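Local structure of intracellular exo-alpha-(1->5)-L-arabinofuranosidase (Bifidobacterium longum, 2Y2W) at residues D[217-222]-D[258-263]; D[301-306]-D[382-387]; D[483-488]-D[556-561]. The protein hydrolyses terminal alpha-(1->5)-linked L-arabinofuranosyl residues of arabinans, and also acts on arabinoxylan, in the breakdown of plant cell walls. All blocks are in the same frame, centred on the assembly; numbering follows the deposited sequence.

Contact 1 of 3, residues D[217-222]-D[258-263]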
loop_
_atom_site.group_PDB
_atom_site.type_symbol
_atom_site.label_atom_id
_atom_site.label_comp_id
_atom_site.label_asym_id
_atom_site.label_seq_id
_atom_site.Cartn_x
_atom_site.Cartn_y
_atom_site.Cartn_z
ATOM N N ASP D 217 1.442 -11.882 -11.384
ATOM C CA ASP D 217 2.264 -11.491 -12.532
ATOM C C ASP D 217 1.422 -11.177 -13.766
ATOM O O ASP D 217 1.864 -10.446 -14.655
ATOM C CB ASP D 217 3.295 -12.581 -12.863
ATOM C CG ASP D 217 2.655 -13.879 -13.336
ATOM O OD1 ASP D 217 1.533 -14.200 -12.887
ATOM O OD2 ASP D 217 3.283 -14.584 -14.158
ATOM N N GLY D 218 0.218 -11.742 -13.820
ATOM C CA GLY D 218 -0.684 -11.536 -14.950
ATOM C C GLY D 218 -1.262 -10.133 -14.968
ATOM O O GLY D 218 -1.812 -9.685 -13.965
ATOM N N PRO D 219 -1.133 -9.426 -16.108
ATOM C CA PRO D 219 -1.688 -8.071 -16.260
ATOM C C PRO D 219 -3.222 -8.024 -16.307
ATOM O O PRO D 219 -3.801 -6.936 -16.358
ATOM C CB PRO D 219 -1.092 -7.591 -17.592
ATOM C CG PRO D 219 0.088 -8.481 -17.835
ATOM C CD PRO D 219 -0.311 -9.806 -17.270
ATOM N N TRP D 220 -3.865 -9.191 -16.291
ATOM C CA TRP D 220 -5.325 -9.289 -16.194
ATOM C C TRP D 220 -5.798 -9.288 -14.733
ATOM O O TRP D 220 -6.992 -9.145 -14.456
ATOM C CB TRP D 220 -5.820 -10.558 -16.895
ATOM C CG TRP D 220 -5.201 -11.806 -16.345
ATOM C CD1 TRP D 220 -5.647 -12.550 -15.286
ATOM C CD2 TRP D 220 -4.010 -12.450 -16.812
ATOM N NE1 TRP D 220 -4.810 -13.617 -15.069
ATOM C CE2 TRP D 220 -3.798 -13.582 -15.992
ATOM C CE3 TRP D 220 -3.102 -12.182 -17.848
ATOM C CZ2 TRP D 220 -2.714 -14.449 -16.173
ATOM C CZ3 TRP D 220 -2.023 -13.043 -18.030
ATOM C CH2 TRP D 220 -1.839 -14.164 -17.195
ATOM N N GLN D 221 -4.851 -9.455 -13.808
ATOM C CA GLN D 221 -5.153 -9.596 -12.389
ATOM C C GLN D 221 -5.363 -8.246 -11.714
ATOM O O GLN D 221 -4.601 -7.301 -11.938
ATOM C CB GLN D 221 -4.026 -10.355 -11.689
ATOM C CG GLN D 221 -4.421 -11.024 -10.383
ATOM C CD GLN D 221 -5.308 -12.247 -10.581
ATOM O OE1 GLN D 221 -6.092 -12.600 -9.699
ATOM N NE2 GLN D 221 -5.185 -12.901 -11.738
ATOM N N VAL D 222 -6.399 -8.165 -10.884
ATOM C CA VAL D 222 -6.694 -6.950 -10.138
ATOM C C VAL D 222 -5.555 -6.680 -9.159
ATOM O O VAL D 222 -5.236 -7.520 -8.316
ATOM C CB VAL D 222 -8.058 -7.036 -9.409
ATOM C CG1 VAL D 222 -8.332 -5.765 -8.611
ATOM C CG2 VAL D 222 -9.175 -7.275 -10.407
ATOM N N ALA D 258 4.126 -20.647 -19.013
ATOM C CA ALA D 258 5.486 -20.694 -19.554
ATOM C C ALA D 258 5.731 -19.587 -20.576
ATOM O O ALA D 258 6.875 -19.190 -20.811
ATOM C CB ALA D 258 5.757 -22.056 -20.172
ATOM N N TYR D 259 4.647 -19.095 -21.172
ATOM C CA TYR D 259 4.701 -18.036 -22.183
ATOM C C TYR D 259 5.080 -16.674 -21.599
ATOM O O TYR D 259 5.572 -15.801 -22.318
ATOM C CB TYR D 259 3.358 -17.934 -22.919
ATOM C CG TYR D 259 2.155 -17.750 -22.013
ATOM C CD1 TYR D 259 1.775 -16.483 -21.566
ATOM C CD2 TYR D 259 1.391 -18.847 -21.607
ATOM C CE1 TYR D 259 0.674 -16.314 -20.732
ATOM C CE2 TYR D 259 0.286 -18.689 -20.775
ATOM C CZ TYR D 259 -0.067 -17.421 -20.344
ATOM O OH TYR D 259 -1.160 -17.257 -19.523
ATOM N N MET D 260 4.841 -16.510 -20.297
ATOM C CA MET D 260 5.042 -15.243 -19.589
ATOM C C MET D 260 6.423 -14.628 -19.831
ATOM O O MET D 260 7.432 -15.334 -19.779
ATOM C CB MET D 260 4.805 -15.423 -18.083
ATOM C CG MET D 260 3.335 -15.557 -17.677
ATOM S SD MET D 260 2.307 -14.129 -18.109
ATOM C CE MET D 260 2.999 -12.839 -17.073
ATOM N N PRO D 261 6.469 -13.307 -20.104
ATOM C CA PRO D 261 7.742 -12.619 -20.340
ATOM C C PRO D 261 8.618 -12.573 -19.088
ATOM O O PRO D 261 9.834 -12.385 -19.187
ATOM C CB PRO D 261 7.311 -11.203 -20.742
ATOM C CG PRO D 261 5.946 -11.038 -20.169
ATOM C CD PRO D 261 5.318 -12.394 -20.234
ATOM N N THR D 262 7.991 -12.757 -17.928
ATOM C CA THR D 262 8.678 -12.731 -16.640
ATOM C C THR D 262 9.010 -14.145 -16.119
ATOM O O THR D 262 9.458 -14.308 -14.981
ATOM C CB THR D 262 7.861 -11.921 -15.595
ATOM O OG1 THR D 262 8.637 -11.735 -14.406
ATOM C CG2 THR D 262 6.537 -12.619 -15.251
ATOM N N PHE D 263 8.804 -15.151 -16.970
ATOM C CA PHE D 263 9.044 -16.556 -16.619
ATOM C C PHE D 263 10.481 -16.806 -16.168
ATOM O O PHE D 263 11.431 -16.318 -16.787
ATOM C CB PHE D 263 8.691 -17.469 -17.797
ATOM C CG PHE D 263 8.720 -18.938 -17.467
ATOM C CD1 PHE D 263 7.850 -19.473 -16.520
ATOM C CD2 PHE D 263 9.601 -19.793 -18.123
ATOM C CE1 PHE D 263 7.870 -20.833 -16.216
ATOM C CE2 PHE D 263 9.626 -21.156 -17.832
ATOM C CZ PHE D 263 8.759 -21.677 -16.876
#
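M260 reaches from the 258-263 loop to D217 and W220 CH2, with no hydrogen bond passing between the two segments. Its CB points toward the opposing loop, and CG, anti to the carbonyl carbon (chi1 -75°), lies 3.7 Å from D217 OD2. The chain then bends at chi2 and again at chi3. SD comes 4.2 Å from W220 CH2, an oblique Met-aromatic contact. CE turns back to lie 3.4 Å from D217 OD2 and 3.6 Å from D217 O, with P219 CD at the limit of contact. An unbranched, flexible thioether suits this place because it can bend past one carboxylate oxygen and still touch the indole at CH2. T262 adds its methyl, CG2 standing 4.0 Å from D217 CB, while Y259 and W220 meet tip to tip, OH to CH2 at 3.9 Å. G218 CA lies 3.5 Å from the plane of the W220 ring, over one face and offset toward its rim; a CB there would clash with CZ2. The aspartate's OD1 is hydrogen-bonded to S256, OD2 too has a polar partner close by in the chain, and W220 NE1 makes a weak bond to E215, the probable proton donor/acceptor. Shape and dispersion thus join these two loops, which follow successive barrel strands, while the polar groups of D217 and W220 are tied to S256 and, weakly, to E215.

Contact 2 of 3, residues D[301-306]-D[382-387]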
loop_
_atom_site.group_PDB
_atom_site.type_symbol
_atom_site.label_atom_id
_atom_site.label_comp_id
_atom_site.label_asym_id
_atom_site.label_seq_id
_atom_site.Cartn_x
_atom_site.Cartn_y
_atom_site.Cartn_z
ATOM N N GLN D 301 -1.281 -32.351 -33.138
ATOM C CA GLN D 301 -0.039 -33.049 -32.787
ATOM C C GLN D 301 0.812 -32.268 -31.779
ATOM O O GLN D 301 1.465 -32.866 -30.923
ATOM C CB GLN D 301 0.777 -33.382 -34.046
ATOM C CG GLN D 301 1.918 -34.382 -33.823
ATOM C CD GLN D 301 1.429 -35.790 -33.512
ATOM O OE1 GLN D 301 1.085 -36.556 -34.412
ATOM N NE2 GLN D 301 1.413 -36.140 -32.230
ATOM N N ASP D 302 0.801 -30.940 -31.887
ATOM C CA ASP D 302 1.451 -30.074 -30.900
ATOM C C ASP D 302 0.777 -30.219 -29.535
ATOM O O ASP D 302 1.444 -30.263 -28.498
ATOM C CB ASP D 302 1.398 -28.604 -31.339
ATOM C CG ASP D 302 2.191 -28.331 -32.609
ATOM O OD1 ASP D 302 2.754 -29.279 -33.200
ATOM O OD2 ASP D 302 2.244 -27.150 -33.019
ATOM N N PHE D 303 -0.553 -30.294 -29.560
ATOM C CA PHE D 303 -1.373 -30.377 -28.358
ATOM C C PHE D 303 -1.207 -31.706 -27.613
ATOM O O PHE D 303 -1.205 -31.733 -26.382
ATOM C CB PHE D 303 -2.839 -30.119 -28.716
ATOM C CG PHE D 303 -3.797 -30.336 -27.581
ATOM C CD1 PHE D 303 -3.648 -29.648 -26.379
ATOM C CD2 PHE D 303 -4.862 -31.214 -27.722
ATOM C CE1 PHE D 303 -4.535 -29.848 -25.332
ATOM C CE2 PHE D 303 -5.760 -31.415 -26.684
ATOM C CZ PHE D 303 -5.598 -30.729 -25.487
ATOM N N LEU D 304 -1.057 -32.797 -28.358
ATOM C CA LEU D 304 -0.877 -34.117 -27.755
ATOM C C LEU D 304 0.474 -34.255 -27.047
ATOM O O LEU D 304 0.628 -35.086 -26.150
ATOM C CB LEU D 304 -1.065 -35.226 -28.795
ATOM C CG LEU D 304 -2.485 -35.424 -29.345
ATOM C CD1 LEU D 304 -2.445 -36.121 -30.698
ATOM C CD2 LEU D 304 -3.372 -36.186 -28.367
ATOM N N ALA D 305 1.436 -33.423 -27.442
ATOM C CA ALA D 305 2.755 -33.406 -26.814
ATOM C C ALA D 305 2.920 -32.237 -25.836
ATOM O O ALA D 305 4.032 -31.732 -25.641
ATOM C CB ALA D 305 3.846 -33.377 -27.883
ATOM N N SER D 306 1.815 -31.824 -25.212
ATOM C CA SER D 306 1.809 -30.687 -24.283
ATOM C C SER D 306 2.582 -30.944 -22.993
ATOM O O SER D 306 2.981 -30.000 -22.308
ATOM C CB SER D 306 0.378 -30.258 -23.954
ATOM O OG SER D 306 -0.207 -29.580 -25.052
ATOM N N ALA D 382 -12.128 -36.796 -26.683
ATOM C CA ALA D 382 -11.285 -37.950 -26.378
ATOM C C ALA D 382 -9.806 -37.576 -26.340
ATOM O O ALA D 382 -9.043 -38.132 -25.552
ATOM C CB ALA D 382 -11.526 -39.061 -27.388
ATOM N N ALA D 383 -9.415 -36.628 -27.191
ATOM C CA ALA D 383 -8.035 -36.151 -27.254
ATOM C C ALA D 383 -7.653 -35.325 -26.026
ATOM O O ALA D 383 -6.545 -35.463 -25.507
ATOM C CB ALA D 383 -7.806 -35.352 -28.529
ATOM N N ASP D 384 -8.576 -34.479 -25.566
ATOM C CA ASP D 384 -8.361 -33.645 -24.379
ATOM C C ASP D 384 -8.038 -34.492 -23.147
ATOM O O ASP D 384 -7.189 -34.123 -22.334
ATOM C CB ASP D 384 -9.583 -32.763 -24.103
ATOM C CG ASP D 384 -9.812 -31.713 -25.183
ATOM O OD1 ASP D 384 -8.833 -31.266 -25.817
ATOM O OD2 ASP D 384 -10.983 -31.325 -25.396
ATOM N N ALA D 385 -8.718 -35.631 -23.031
ATOM C CA ALA D 385 -8.506 -36.568 -21.933
ATOM C C ALA D 385 -7.131 -37.229 -21.993
ATOM O O ALA D 385 -6.478 -37.396 -20.961
ATOM C CB ALA D 385 -9.596 -37.618 -21.921
ATOM N N VAL D 386 -6.695 -37.594 -23.199
ATOM C CA VAL D 386 -5.399 -38.253 -23.393
ATOM C C VAL D 386 -4.242 -37.311 -23.040
ATOM O O VAL D 386 -3.220 -37.745 -22.499
ATOM C CB VAL D 386 -5.243 -38.828 -24.838
ATOM C CG1 VAL D 386 -3.865 -39.456 -25.047
ATOM C CG2 VAL D 386 -6.329 -39.857 -25.127
ATOM N N VAL D 387 -4.418 -36.025 -23.333
ATOM C CA VAL D 387 -3.428 -35.004 -22.983
ATOM C C VAL D 387 -3.303 -34.856 -21.463
ATOM O O VAL D 387 -2.192 -34.777 -20.937
ATOM C CB VAL D 387 -3.739 -33.636 -23.662
ATOM C CG1 VAL D 387 -2.759 -32.553 -23.205
ATOM C CG2 VAL D 387 -3.685 -33.776 -25.171
#
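F303 O is gripped twice by S306, through its backbone N and, at 2.7 Å, through OG, both donors reaching it from the same face of the carbonyl plane. Serine suits this turn because its short hydroxyl can fold back to a carbonyl three residues earlier. The same oxygen lies 3.4 Å from V387 CG2, so the valine closes over a carbonyl already supplied with donors. V387 CG2 also sits over one face of the F303 ring in a CH-pi contact, 3.7 Å from its centroid and 19° off the normal. F303 CG is anti to the backbone N (chi1 173°), toward helix 382-397, and L304 CD2 meets V387 CG2 at 4.0 Å. D384 OD1 approaches F303 CE2 at 3.2 Å, the carboxylate plane turned 76° from the ring; OD1 is hydrogen-bonded to Y345 OH and OD2 to T381 N. An alanine in place of F303 would probably open a gap beneath V387 CG2 and deprive D384 OD1 of its ring neighbour. Compact, beta-branched valine touches both the phenylalanine ring and leucine CD2 with one methyl. This is buried helix-helix packing: helix 297-304 meets the first turns of helix 382-397 beside strand 280-287 of the (beta/alpha)8 barrel.

Contact 3 of 3, residues D[483-488]-D[556-561]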
loop_
_atom_site.group_PDB
_atom_site.type_symbol
_atom_site.label_atom_id
_atom_site.label_comp_id
_atom_site.label_asym_id
_atom_site.label_seq_id
_atom_site.Cartn_x
_atom_site.Cartn_y
_atom_site.Cartn_z
ATOM N N ALA D 483 0.123 -45.328 -19.192
ATOM C CA ALA D 483 0.839 -45.037 -20.436
ATOM C C ALA D 483 -0.023 -44.304 -21.461
ATOM O O ALA D 483 -1.236 -44.505 -21.526
ATOM C CB ALA D 483 1.418 -46.316 -21.036
ATOM N N VAL D 484 0.623 -43.460 -22.262
ATOM C CA VAL D 484 -0.059 -42.638 -23.261
ATOM C C VAL D 484 0.575 -42.791 -24.648
ATOM O O VAL D 484 1.798 -42.872 -24.776
ATOM C CB VAL D 484 -0.093 -41.140 -22.819
ATOM C CG1 VAL D 484 -0.188 -40.192 -24.012
ATOM C CG2 VAL D 484 -1.257 -40.896 -21.869
ATOM N N ASN D 485 -0.273 -42.850 -25.675
ATOM C CA ASN D 485 0.174 -42.812 -27.066
ATOM C C ASN D 485 -0.100 -41.439 -27.675
ATOM O O ASN D 485 -1.257 -41.041 -27.835
ATOM C CB ASN D 485 -0.502 -43.915 -27.890
ATOM C CG ASN D 485 0.050 -44.017 -29.307
ATOM O OD1 ASN D 485 1.203 -43.664 -29.569
ATOM N ND2 ASN D 485 -0.772 -44.506 -30.225
ATOM N N ARG D 486 0.972 -40.724 -28.011
ATOM C CA ARG D 486 0.877 -39.333 -28.467
ATOM C C ARG D 486 0.785 -39.159 -29.988
ATOM O O ARG D 486 0.453 -38.072 -30.465
ATOM C CB ARG D 486 2.031 -38.498 -27.898
ATOM C CG ARG D 486 1.932 -38.255 -26.398
ATOM C CD ARG D 486 2.965 -37.255 -25.909
ATOM N NE ARG D 486 4.272 -37.863 -25.678
ATOM C CZ ARG D 486 5.307 -37.238 -25.122
ATOM N NH1 ARG D 486 5.202 -35.974 -24.732
ATOM N NH2 ARG D 486 6.454 -37.882 -24.955
ATOM N N ASP D 487 1.077 -40.222 -30.738
ATOM C CA ASP D 487 0.957 -40.204 -32.198
ATOM C C ASP D 487 -0.508 -40.038 -32.596
ATOM O O ASP D 487 -1.391 -40.669 -32.010
ATOM C CB ASP D 487 1.540 -41.488 -32.803
ATOM C CG ASP D 487 1.815 -41.370 -34.303
ATOM O OD1 ASP D 487 0.908 -40.967 -35.066
ATOM O OD2 ASP D 487 2.943 -41.705 -34.721
ATOM N N ALA D 488 -0.755 -39.193 -33.593
ATOM C CA ALA D 488 -2.117 -38.817 -33.977
ATOM C C ALA D 488 -2.754 -39.702 -35.054
ATOM O O ALA D 488 -3.981 -39.718 -35.200
ATOM C CB ALA D 488 -2.162 -37.351 -34.394
ATOM N N ALA D 556 -3.733 -44.859 -32.187
ATOM C CA ALA D 556 -3.364 -43.448 -32.244
ATOM C C ALA D 556 -4.251 -42.619 -31.318
ATOM O O ALA D 556 -5.480 -42.721 -31.373
ATOM C CB ALA D 556 -3.454 -42.940 -33.672
ATOM N N ILE D 557 -3.614 -41.804 -30.474
ATOM C CA ILE D 557 -4.297 -41.003 -29.443
ATOM C C ILE D 557 -5.051 -41.902 -28.456
ATOM O O ILE D 557 -6.252 -42.147 -28.606
ATOM C CB ILE D 557 -5.245 -39.911 -30.041
ATOM C CG1 ILE D 557 -4.542 -39.123 -31.151
ATOM C CG2 ILE D 557 -5.745 -38.969 -28.942
ATOM C CD1 ILE D 557 -5.480 -38.357 -32.074
ATOM N N SER D 558 -4.326 -42.397 -27.454
ATOM C CA SER D 558 -4.897 -43.291 -26.446
ATOM C C SER D 558 -4.145 -43.247 -25.116
ATOM O O SER D 558 -2.919 -43.119 -25.083
ATOM C CB SER D 558 -4.962 -44.733 -26.966
ATOM O OG SER D 558 -3.673 -45.220 -27.298
ATOM N N TRP D 559 -4.906 -43.350 -24.028
ATOM C CA TRP D 559 -4.363 -43.441 -22.676
ATOM C C TRP D 559 -4.653 -44.828 -22.118
ATOM O O TRP D 559 -5.758 -45.355 -22.279
ATOM C CB TRP D 559 -4.975 -42.355 -21.783
ATOM C CG TRP D 559 -4.762 -42.558 -20.306
ATOM C CD1 TRP D 559 -3.662 -42.206 -19.580
ATOM C CD2 TRP D 559 -5.683 -43.146 -19.378
ATOM N NE1 TRP D 559 -3.836 -42.543 -18.260
ATOM C CE2 TRP D 559 -5.068 -43.123 -18.108
ATOM C CE3 TRP D 559 -6.966 -43.694 -19.498
ATOM C CZ2 TRP D 559 -5.691 -43.627 -16.963
ATOM C CZ3 TRP D 559 -7.587 -44.194 -18.356
ATOM C CH2 TRP D 559 -6.947 -44.157 -17.107
ATOM N N ILE D 560 -3.657 -45.416 -21.464
ATOM C CA ILE D 560 -3.790 -46.765 -20.925
ATOM C C ILE D 560 -3.550 -46.798 -19.415
ATOM O O ILE D 560 -2.704 -46.066 -18.891
ATOM C CB ILE D 560 -2.861 -47.775 -21.678
ATOM C CG1 ILE D 560 -3.643 -49.011 -22.118
ATOM C CG2 ILE D 560 -1.635 -48.168 -20.857
ATOM C CD1 ILE D 560 -4.512 -48.781 -23.333
ATOM N N SER D 561 -4.324 -47.635 -18.727
ATOM C CA SER D 561 -4.106 -47.908 -17.310
ATOM C C SER D 561 -4.163 -49.407 -17.056
ATOM O O SER D 561 -5.131 -50.072 -17.430
ATOM C CB SER D 561 -5.129 -47.179 -16.435
ATOM O OG SER D 561 -6.434 -47.700 -16.612
#
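A483 and I560 form an antiparallel hydrogen-bonded pair, I560 N giving to A483 O at 2.6 Å and A483 N to I560 O at 2.9 Å. N485 and S558 form the next such pair, with N485 N to S558 O at 2.7 Å and a weak return bond from S558 N. Between them V484 and W559 are a non-hydrogen-bonded pair, and V484 CG2 meets W559 CD1 at the indole edge, in the ring plane, at 3.6 Å. Beta-branched valine suits the extended strand, and the flat tryptophan gives it an edge to pack on. On the other face A483, whose side chain is CB alone, touches I560 CG2 through it at 3.6 Å, and N485 CB lies beside S558 OG. Past the strand ends D487 O receives a weak bond from I557 N, and I557 CD1 reaches A488 CB at 4.2 Å. Farther out, P555 O holds both N485 ND2 and S558 OG, while D487 OD1 takes the N-H groups of N489 and T490, tying the aspartate to the chain that follows it. Strand 478-485 is flanked by strand 462-473 and strand 558-564 by 512-518, with helix 382-397 packed through V386, S390 and I393 on the face that carries V484.

In the fold
Contact 1 is partly buried and joins loops at the catalytic end of the barrel, whereas contacts 2 and 3 are buried. Their chemistry follows their place: thioether, carboxylate and indole between irregular loops in contact 1, apolar side chains between helices in contact 2, and backbone hydrogen bonds between strands in contact 3. Contacts 2 and 3 touch, their centres about 9 Å apart: Q301 NE2 probably bonds R486 O, and L304 packs on I557. Helix 382-397 serves both, meeting F303 in one and V484 in the other, and so links barrel to beta domain. Contact 1 stands apart, its centre about 24 Å from that of contact 2.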